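Tryptophan--tRNA ligase (Pyrococcus horikoshii, PDB 3JXE) catalyses the ATP-dependent attachment of L-tryptophan to tRNA(Trp), with release of AMP and diphosphate, as a class I aminoacyl-tRNA synthetase. Local coordinates at residues G84-G89 and Y134-D139; I112-K117 and D128-A133. One frame throughout, in Å; residues are numbered along the deposited sequence.

In the fold
Both contacts use helix 126-141 of the Rossmann fold, their centres about 11 Å apart, and contact 2 is nested inside the chain loop that contact 1 closes. In contact 1 the helix meets the 'HIGH' region, whose G89 lies beside the adenine of tryptophanyl-5'AMP. In contact 2 an earlier part of the same helix packs against residues 112-117, which hold the tryptophanyl end of that ligand. The two contacts also touch directly. I137 CD1 packs 3.4 Å from I112 CG1, and W132, from the helical segment of contact 2, brings CE3 to within 3.4 Å of G84 C. One helix thus backs two segments of the pocket.

Contact 1 (G84-G89 and Y134-D139); sequences GPMHIG and YDNILD. With TYM (tryptophanyl-5'AMP), chain E; SO4 (sulfate ion), chain F.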
loop_
_atom_site.group_PDB
_atom_site.type_symbol
_atom_site.label_atom_id
_atom_site.label_comp_id
_atom_site.label_asym_id
_atom_site.label_seq_id
_atom_site.Cartn_x
_atom_site.Cartn_y
_atom_site.Cartn_z
ATOM N N GLY B 84 -12.385 -16.753 5.669
ATOM C CA GLY B 84 -13.613 -17.364 6.161
ATOM C C GLY B 84 -13.497 -17.685 7.639
ATOM O O GLY B 84 -12.775 -17.000 8.365
ATOM N N PRO B 85 -14.204 -18.733 8.099
ATOM C CA PRO B 85 -14.130 -19.115 9.509
ATOM C C PRO B 85 -12.773 -19.722 9.832
ATOM O O PRO B 85 -12.159 -20.354 8.969
ATOM C CB PRO B 85 -15.225 -20.179 9.653
ATOM C CG PRO B 85 -16.002 -20.159 8.375
ATOM C CD PRO B 85 -15.089 -19.626 7.333
ATOM N N MET B 86 -12.308 -19.519 11.060
ATOM C CA MET B 86 -11.045 -20.092 11.512
ATOM C C MET B 86 -11.246 -21.524 11.992
ATOM O O MET B 86 -12.231 -21.824 12.675
ATOM C CB MET B 86 -10.440 -19.252 12.637
ATOM C CG MET B 86 -9.821 -17.945 12.178
ATOM S SD MET B 86 -9.152 -16.948 13.524
ATOM C CE MET B 86 -7.712 -17.897 14.003
ATOM N N HIS B 87 -10.319 -22.405 11.623
ATOM C CA HIS B 87 -10.319 -23.769 12.145
ATOM C C HIS B 87 -9.249 -23.954 13.224
ATOM O O HIS B 87 -8.539 -23.008 13.572
ATOM C CB HIS B 87 -10.200 -24.815 11.025
ATOM C CG HIS B 87 -8.957 -24.701 10.201
ATOM N ND1 HIS B 87 -7.692 -24.851 10.728
ATOM C CD2 HIS B 87 -8.786 -24.487 8.874
ATOM C CE1 HIS B 87 -6.797 -24.712 9.768
ATOM N NE2 HIS B 87 -7.434 -24.493 8.632
ATOM N N ILE B 88 -9.143 -25.174 13.745
ATOM C CA ILE B 88 -8.264 -25.467 14.880
ATOM C C ILE B 88 -6.770 -25.305 14.602
ATOM O O ILE B 88 -5.998 -24.969 15.505
ATOM C CB ILE B 88 -8.624 -26.834 15.533
ATOM C CG1 ILE B 88 -9.304 -26.580 16.880
ATOM C CG2 ILE B 88 -7.396 -27.733 15.713
ATOM C CD1 ILE B 88 -10.283 -27.648 17.286
ATOM N N GLY B 89 -6.373 -25.524 13.349
ATOM C CA GLY B 89 -4.996 -25.299 12.913
ATOM C C GLY B 89 -4.581 -23.841 13.014
ATOM O O GLY B 89 -3.473 -23.534 13.455
ATOM N N TYR B 134 -13.624 -9.215 11.519
ATOM C CA TYR B 134 -14.280 -9.072 12.821
ATOM C C TYR B 134 -14.535 -10.429 13.484
ATOM O O TYR B 134 -14.256 -10.609 14.672
ATOM C CB TYR B 134 -15.588 -8.273 12.706
ATOM C CG TYR B 134 -16.305 -8.118 14.032
ATOM C CD1 TYR B 134 -15.917 -7.137 14.945
ATOM C CD2 TYR B 134 -17.357 -8.969 14.384
ATOM C CE1 TYR B 134 -16.561 -7.000 16.174
ATOM C CE2 TYR B 134 -18.007 -8.841 15.608
ATOM C CZ TYR B 134 -17.605 -7.854 16.497
ATOM O OH TYR B 134 -18.245 -7.721 17.709
ATOM N N ASP B 135 -15.060 -11.372 12.703
ATOM C CA ASP B 135 -15.338 -12.724 13.175
ATOM C C ASP B 135 -14.083 -13.399 13.730
ATOM O O ASP B 135 -14.116 -14.003 14.805
ATOM C CB ASP B 135 -15.928 -13.563 12.041
ATOM C CG ASP B 135 -16.300 -14.963 12.486
ATOM O OD1 ASP B 135 -17.402 -15.131 13.052
ATOM O OD2 ASP B 135 -15.492 -15.893 12.268
ATOM N N ASN B 136 -12.982 -13.285 12.990
ATOM C CA ASN B 136 -11.707 -13.881 13.383
ATOM C C ASN B 136 -11.103 -13.227 14.625
ATOM O O ASN B 136 -10.495 -13.914 15.449
ATOM C CB ASN B 136 -10.709 -13.839 12.220
ATOM C CG ASN B 136 -11.071 -14.796 11.083
ATOM O OD1 ASN B 136 -10.361 -14.869 10.080
ATOM N ND2 ASN B 136 -12.168 -15.533 11.237
ATOM N N ILE B 137 -11.279 -11.908 14.753
ATOM C CA ILE B 137 -10.822 -11.158 15.933
ATOM C C ILE B 137 -11.405 -11.765 17.212
ATOM O O ILE B 137 -10.682 -11.968 18.193
ATOM C CB ILE B 137 -11.207 -9.642 15.879
ATOM C CG1 ILE B 137 -10.906 -9.006 14.513
ATOM C CG2 ILE B 137 -10.535 -8.861 17.010
ATOM C CD1 ILE B 137 -9.451 -8.792 14.203
ATOM N N LEU B 138 -12.708 -12.057 17.186
ATOM C CA LEU B 138 -13.410 -12.645 18.330
ATOM C C LEU B 138 -12.750 -13.945 18.784
ATOM O O LEU B 138 -12.536 -14.146 19.979
ATOM C CB LEU B 138 -14.892 -12.883 18.010
ATOM C CG LEU B 138 -15.761 -11.711 17.529
ATOM C CD1 LEU B 138 -17.142 -12.198 17.113
ATOM C CD2 LEU B 138 -15.874 -10.606 18.570
ATOM N N ASP B 139 -12.420 -14.810 17.826
ATOM C CA ASP B 139 -11.715 -16.060 18.107
ATOM C C ASP B 139 -10.325 -15.820 18.684
ATOM O O ASP B 139 -9.894 -16.528 19.596
ATOM C CB ASP B 139 -11.596 -16.903 16.840
ATOM C CG ASP B 139 -12.921 -17.472 16.397
ATOM O OD1 ASP B 139 -13.463 -16.980 15.383
ATOM O OD2 ASP B 139 -13.424 -18.404 17.067
HETATM P P TYM E . -3.542 -17.948 7.603
HETATM O O1P TYM E . -4.693 -17.067 7.902
HETATM O O2P TYM E . -3.596 -18.850 6.432
HETATM O "O5'" TYM E . -3.232 -18.859 8.894
HETATM C "C5'" TYM E . -3.079 -18.242 10.178
HETATM C "C4'" TYM E . -2.074 -19.009 11.046
HETATM O "O4'" TYM E . -2.430 -20.420 11.066
HETATM C "C1'" TYM E . -1.277 -21.198 10.631
HETATM N N9 TYM E . -1.862 -22.405 9.965
HETATM C C4 TYM E . -1.823 -23.649 10.441
HETATM N N3 TYM E . -1.286 -24.203 11.545
HETATM C C2 TYM E . -1.392 -25.507 11.777
HETATM N N1 TYM E . -2.028 -26.307 10.934
HETATM C C6 TYM E . -2.591 -25.821 9.814
HETATM N N6 TYM E . -3.227 -26.638 8.979
HETATM C C5 TYM E . -2.496 -24.458 9.541
HETATM N N7 TYM E . -2.925 -23.680 8.552
HETATM C C8 TYM E . -2.543 -22.429 8.816
HETATM C "C2'" TYM E . -0.479 -20.244 9.746
HETATM O "O2'" TYM E . 0.902 -20.595 9.766
HETATM C "C3'" TYM E . -0.661 -18.915 10.469
HETATM O "O3'" TYM E . 0.266 -18.821 11.563
HETATM N NH3 TYM E . -0.984 -14.369 5.325
HETATM C CA TYM E . -1.196 -14.984 6.642
HETATM C CB TYM E . -1.618 -13.912 7.648
HETATM C CG TYM E . -0.398 -13.321 8.420
HETATM C CD2 TYM E . 0.470 -13.975 9.287
HETATM C CE2 TYM E . 1.409 -13.041 9.744
HETATM C CE3 TYM E . 0.538 -15.296 9.727
HETATM C CD1 TYM E . 0.024 -12.037 8.377
HETATM N NE1 TYM E . 1.151 -11.854 9.200
HETATM C CZ2 TYM E . 2.402 -13.431 10.634
HETATM C CZ3 TYM E . 1.540 -15.683 10.618
HETATM C CH2 TYM E . 2.472 -14.751 11.072
HETATM C C TYM E . -2.299 -16.046 6.553
HETATM O O TYM E . -3.172 -15.971 5.687
HETATM O OPP TYM E . -2.203 -17.037 7.501
HETATM S S SO4 F . -6.834 -22.611 5.169
HETATM O O1 SO4 F . -6.254 -23.078 3.912
HETATM O O2 SO4 F . -6.411 -23.485 6.257
HETATM O O3 SO4 F . -6.393 -21.249 5.454
HETATM O O4 SO4 F . -8.287 -22.620 5.059
#
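The 'HIGH' region of the class I synthetase active site rests on helix 126-141 here, chiefly through G84 and M86 against N136. The amide nitrogen N136 ND2 gives a hydrogen bond to G84 O over 3.3 Å, with an N-H...O angle of 158°. The carbonyl oxygen lies close to the amide plane of N136, and the donor is tilted only 17° from the carbonyl plane of G84. R80 completes the arrangement: its NE bonds N136 OD1, while its NH2 makes a weak hydrogen bond to G84 O. Both ends of the side-chain amide are therefore engaged, which fixes its rotation.

M86 crosses the same amide at a slant. Its CG comes 3.5 Å from N136 ND2, and SD lies 3.7 Å from N136 CB. Farther along the helix, D139 CB is 4.1 Å from M86 SD. M86 also touches I91 and F94 of helix 88-104. D135 forms a salt bridge with R354; D139 OD2 is hydrogen-bonded to H350 and also forms a salt bridge with R354.

H87, at the N-cap of helix 88-104, takes no part in this packing. Its ND1 accepts a weak capping bond from G89 N, and NE2 donates to O2 of a sulfate ion, probably from the crystallisation liquor, at 2.8 Å. H90, S255 and A256 also bind the sulfate, which bridges the 'HIGH' and 'KMSKS' regions in this crystal, consistent with the phosphate handling of these motifs in class I enzymes. The chemistry implies a turn whose G84 carbonyl is held by an amide and, weakly, an arginine, while its histidine binds the anion.

Contact 2 (I112-K117 and D128-A133); sequences ITDDEK and DTKRWA. With TYM (tryptophanyl-5'AMP), chain E.
I112 and A133 join the end of strand 108-112 to helix 126-141 in the Rossmann fold, just where the chain turns into helix 114-120. The apolar part of the contact is small: I112 CG2 lies 3.8 Å from A133 CB, and K117 CB meets T129 CG2 at 3.7 Å.

Polar contacts follow at D114. T129 OG1 lies 2.9 Å from D114 O and also reaches the carbonyl of F126, so two acceptors compete for its one proton. D114 OD2 lies 3.5 Å from K130 CG, the two side chains crossing obliquely. That oxygen accepts from S156 and Q154, whereas K130 NZ forms a salt bridge with E163 of the second subunit.

Charged groups of 112-117 grip the ligand. E116 OE1 accepts from the amino group NH3 of tryptophanyl-5'AMP at 2.7 Å. The same oxygen takes the T113 hydroxyl on its anti side, 17° out of the carboxylate plane, so T113 helps to position the carboxylate. K117 NZ forms a salt bridge with E116 OE2, its hydrogen bond weak at 3.1 Å, and in turn donates to the ligand atom O at 3.1 Å. An alanine at E116 removes the carboxylate and would probably leave the ligand's amino group less firmly held, K117 NZ without its salt-bridge mate and the T113 hydroxyl without this acceptor.

An inverse gamma turn centred on T113 leads from strand to helix, and the T113 methyl, CG2, touches the indole of the ligand, 3.5 Å from its CD1.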
loop_
_atom_site.group_PDB
_atom_site.type_symbol
_atom_site.label_atom_id
_atom_site.label_comp_id
_atom_site.label_asym_id
_atom_site.label_seq_id
_atom_site.Cartn_x
_atom_site.Cartn_y
_atom_site.Cartn_z
ATOM N N ILE B 112 -4.268 -8.562 10.786
ATOM C CA ILE B 112 -5.403 -9.195 10.129
ATOM C C ILE B 112 -5.433 -8.744 8.673
ATOM O O ILE B 112 -5.848 -7.624 8.358
ATOM C CB ILE B 112 -6.735 -8.893 10.865
ATOM C CG1 ILE B 112 -6.607 -9.193 12.368
ATOM C CG2 ILE B 112 -7.904 -9.650 10.231
ATOM C CD1 ILE B 112 -6.261 -10.637 12.722
ATOM N N THR B 113 -4.978 -9.633 7.794
ATOM C CA THR B 113 -4.728 -9.299 6.394
ATOM C C THR B 113 -5.990 -9.398 5.541
ATOM O O THR B 113 -6.106 -10.264 4.672
ATOM C CB THR B 113 -3.599 -10.172 5.794
ATOM O OG1 THR B 113 -4.005 -11.544 5.783
ATOM C CG2 THR B 113 -2.310 -10.034 6.605
ATOM N N ASP B 114 -6.935 -8.500 5.804
ATOM C CA ASP B 114 -8.174 -8.419 5.033
ATOM C C ASP B 114 -7.940 -7.842 3.633
ATOM O O ASP B 114 -8.804 -7.937 2.761
ATOM C CB ASP B 114 -9.242 -7.616 5.791
ATOM C CG ASP B 114 -8.794 -6.198 6.138
ATOM O OD1 ASP B 114 -7.574 -5.933 6.217
ATOM O OD2 ASP B 114 -9.681 -5.344 6.346
ATOM N N ASP B 115 -6.767 -7.246 3.436
ATOM C CA ASP B 115 -6.337 -6.792 2.119
ATOM C C ASP B 115 -5.810 -7.955 1.276
ATOM O O ASP B 115 -6.167 -8.078 0.105
ATOM C CB ASP B 115 -5.289 -5.679 2.235
ATOM C CG ASP B 115 -4.090 -6.072 3.088
ATOM O OD1 ASP B 115 -4.193 -7.016 3.902
ATOM O OD2 ASP B 115 -3.037 -5.418 2.951
ATOM N N GLU B 116 -4.975 -8.802 1.878
ATOM C CA GLU B 116 -4.420 -9.976 1.207
ATOM C C GLU B 116 -5.524 -10.859 0.654
ATOM O O GLU B 116 -5.533 -11.191 -0.531
ATOM C CB GLU B 116 -3.565 -10.799 2.172
ATOM C CG GLU B 116 -3.034 -12.107 1.585
ATOM C CD GLU B 116 -2.439 -13.046 2.626
ATOM O OE1 GLU B 116 -2.524 -12.752 3.838
ATOM O OE2 GLU B 116 -1.881 -14.090 2.228
ATOM N N LYS B 117 -6.455 -11.224 1.530
ATOM C CA LYS B 117 -7.505 -12.179 1.206
ATOM C C LYS B 117 -8.469 -11.685 0.132
ATOM O O LYS B 117 -8.990 -12.484 -0.642
ATOM C CB LYS B 117 -8.239 -12.607 2.475
ATOM C CG LYS B 117 -7.736 -13.914 3.078
ATOM C CD LYS B 117 -6.221 -14.065 3.020
ATOM C CE LYS B 117 -5.809 -15.509 3.236
ATOM N NZ LYS B 117 -4.386 -15.733 2.870
ATOM N N ASP B 128 -16.446 -8.794 2.266
ATOM C CA ASP B 128 -16.415 -10.165 2.785
ATOM C C ASP B 128 -15.271 -10.362 3.767
ATOM O O ASP B 128 -15.468 -10.894 4.860
ATOM C CB ASP B 128 -16.278 -11.188 1.653
ATOM C CG ASP B 128 -17.555 -11.366 0.856
ATOM O OD1 ASP B 128 -18.635 -10.940 1.325
ATOM O OD2 ASP B 128 -17.474 -11.943 -0.248
ATOM N N THR B 129 -14.079 -9.925 3.367
ATOM C CA THR B 129 -12.875 -10.089 4.178
ATOM C C THR B 129 -12.903 -9.186 5.406
ATOM O O THR B 129 -12.424 -9.574 6.473
ATOM C CB THR B 129 -11.599 -9.810 3.368
ATOM O OG1 THR B 129 -11.640 -8.470 2.864
ATOM C CG2 THR B 129 -11.477 -10.784 2.205
ATOM N N LYS B 130 -13.472 -7.992 5.247
ATOM C CA LYS B 130 -13.622 -7.046 6.351
ATOM C C LYS B 130 -14.538 -7.574 7.452
ATOM O O LYS B 130 -14.250 -7.395 8.634
ATOM C CB LYS B 130 -14.120 -5.693 5.845
ATOM C CG LYS B 130 -13.022 -4.810 5.293
ATOM C CD LYS B 130 -13.595 -3.604 4.581
ATOM C CE LYS B 130 -12.492 -2.684 4.092
ATOM N NZ LYS B 130 -13.033 -1.599 3.234
ATOM N N ARG B 131 -15.634 -8.226 7.068
ATOM C CA ARG B 131 -16.546 -8.809 8.052
ATOM C C ARG B 131 -16.007 -10.118 8.638
ATOM O O ARG B 131 -16.203 -10.392 9.824
ATOM C CB ARG B 131 -17.976 -8.962 7.502
ATOM C CG ARG B 131 -18.145 -9.967 6.378
ATOM C CD ARG B 131 -19.616 -10.279 6.116
ATOM N NE ARG B 131 -19.772 -11.415 5.204
ATOM C CZ ARG B 131 -19.755 -12.696 5.576
ATOM N NH1 ARG B 131 -19.592 -13.033 6.854
ATOM N NH2 ARG B 131 -19.901 -13.648 4.662
ATOM N N TRP B 132 -15.317 -10.912 7.819
ATOM C CA TRP B 132 -14.630 -12.108 8.315
ATOM C C TRP B 132 -13.488 -11.736 9.252
ATOM O O TRP B 132 -13.111 -12.522 10.123
ATOM C CB TRP B 132 -14.114 -12.986 7.170
ATOM C CG TRP B 132 -15.155 -13.905 6.606
ATOM C CD1 TRP B 132 -15.617 -13.928 5.323
ATOM C CD2 TRP B 132 -15.876 -14.927 7.310
ATOM N NE1 TRP B 132 -16.577 -14.900 5.180
ATOM C CE2 TRP B 132 -16.755 -15.529 6.384
ATOM C CE3 TRP B 132 -15.862 -15.396 8.632
ATOM C CZ2 TRP B 132 -17.615 -16.575 6.736
ATOM C CZ3 TRP B 132 -16.716 -16.437 8.981
ATOM C CH2 TRP B 132 -17.582 -17.012 8.035
ATOM N N ALA B 133 -12.948 -10.533 9.062
ATOM C CA ALA B 133 -11.933 -9.984 9.951
ATOM C C ALA B 133 -12.477 -9.879 11.369
ATOM O O ALA B 133 -11.876 -10.416 12.299
ATOM C CB ALA B 133 -11.459 -8.633 9.457
HETATM P P TYM E . -3.542 -17.948 7.603
HETATM O O1P TYM E . -4.693 -17.067 7.902
HETATM O O2P TYM E . -3.596 -18.850 6.432
HETATM O "O5'" TYM E . -3.232 -18.859 8.894
HETATM C "C5'" TYM E . -3.079 -18.242 10.178
HETATM C "C4'" TYM E . -2.074 -19.009 11.046
HETATM O "O4'" TYM E . -2.430 -20.420 11.066
HETATM C "C1'" TYM E . -1.277 -21.198 10.631
HETATM N N9 TYM E . -1.862 -22.405 9.965
HETATM C C4 TYM E . -1.823 -23.649 10.441
HETATM N N3 TYM E . -1.286 -24.203 11.545
HETATM C C2 TYM E . -1.392 -25.507 11.777
HETATM N N1 TYM E . -2.028 -26.307 10.934
HETATM C C6 TYM E . -2.591 -25.821 9.814
HETATM N N6 TYM E . -3.227 -26.638 8.979
HETATM C C5 TYM E . -2.496 -24.458 9.541
HETATM N N7 TYM E . -2.925 -23.680 8.552
HETATM C C8 TYM E . -2.543 -22.429 8.816
HETATM C "C2'" TYM E . -0.479 -20.244 9.746
HETATM O "O2'" TYM E . 0.902 -20.595 9.766
HETATM C "C3'" TYM E . -0.661 -18.915 10.469
HETATM O "O3'" TYM E . 0.266 -18.821 11.563
HETATM N NH3 TYM E . -0.984 -14.369 5.325
HETATM C CA TYM E . -1.196 -14.984 6.642
HETATM C CB TYM E . -1.618 -13.912 7.648
HETATM C CG TYM E . -0.398 -13.321 8.420
HETATM C CD2 TYM E . 0.470 -13.975 9.287
HETATM C CE2 TYM E . 1.409 -13.041 9.744
HETATM C CE3 TYM E . 0.538 -15.296 9.727
HETATM C CD1 TYM E . 0.024 -12.037 8.377
HETATM N NE1 TYM E . 1.151 -11.854 9.200
HETATM C CZ2 TYM E . 2.402 -13.431 10.634
HETATM C CZ3 TYM E . 1.540 -15.683 10.618
HETATM C CH2 TYM E . 2.472 -14.751 11.072
HETATM C C TYM E . -2.299 -16.046 6.553
HETATM O O TYM E . -3.172 -15.971 5.687
HETATM O OPP TYM E . -2.203 -17.037 7.501
#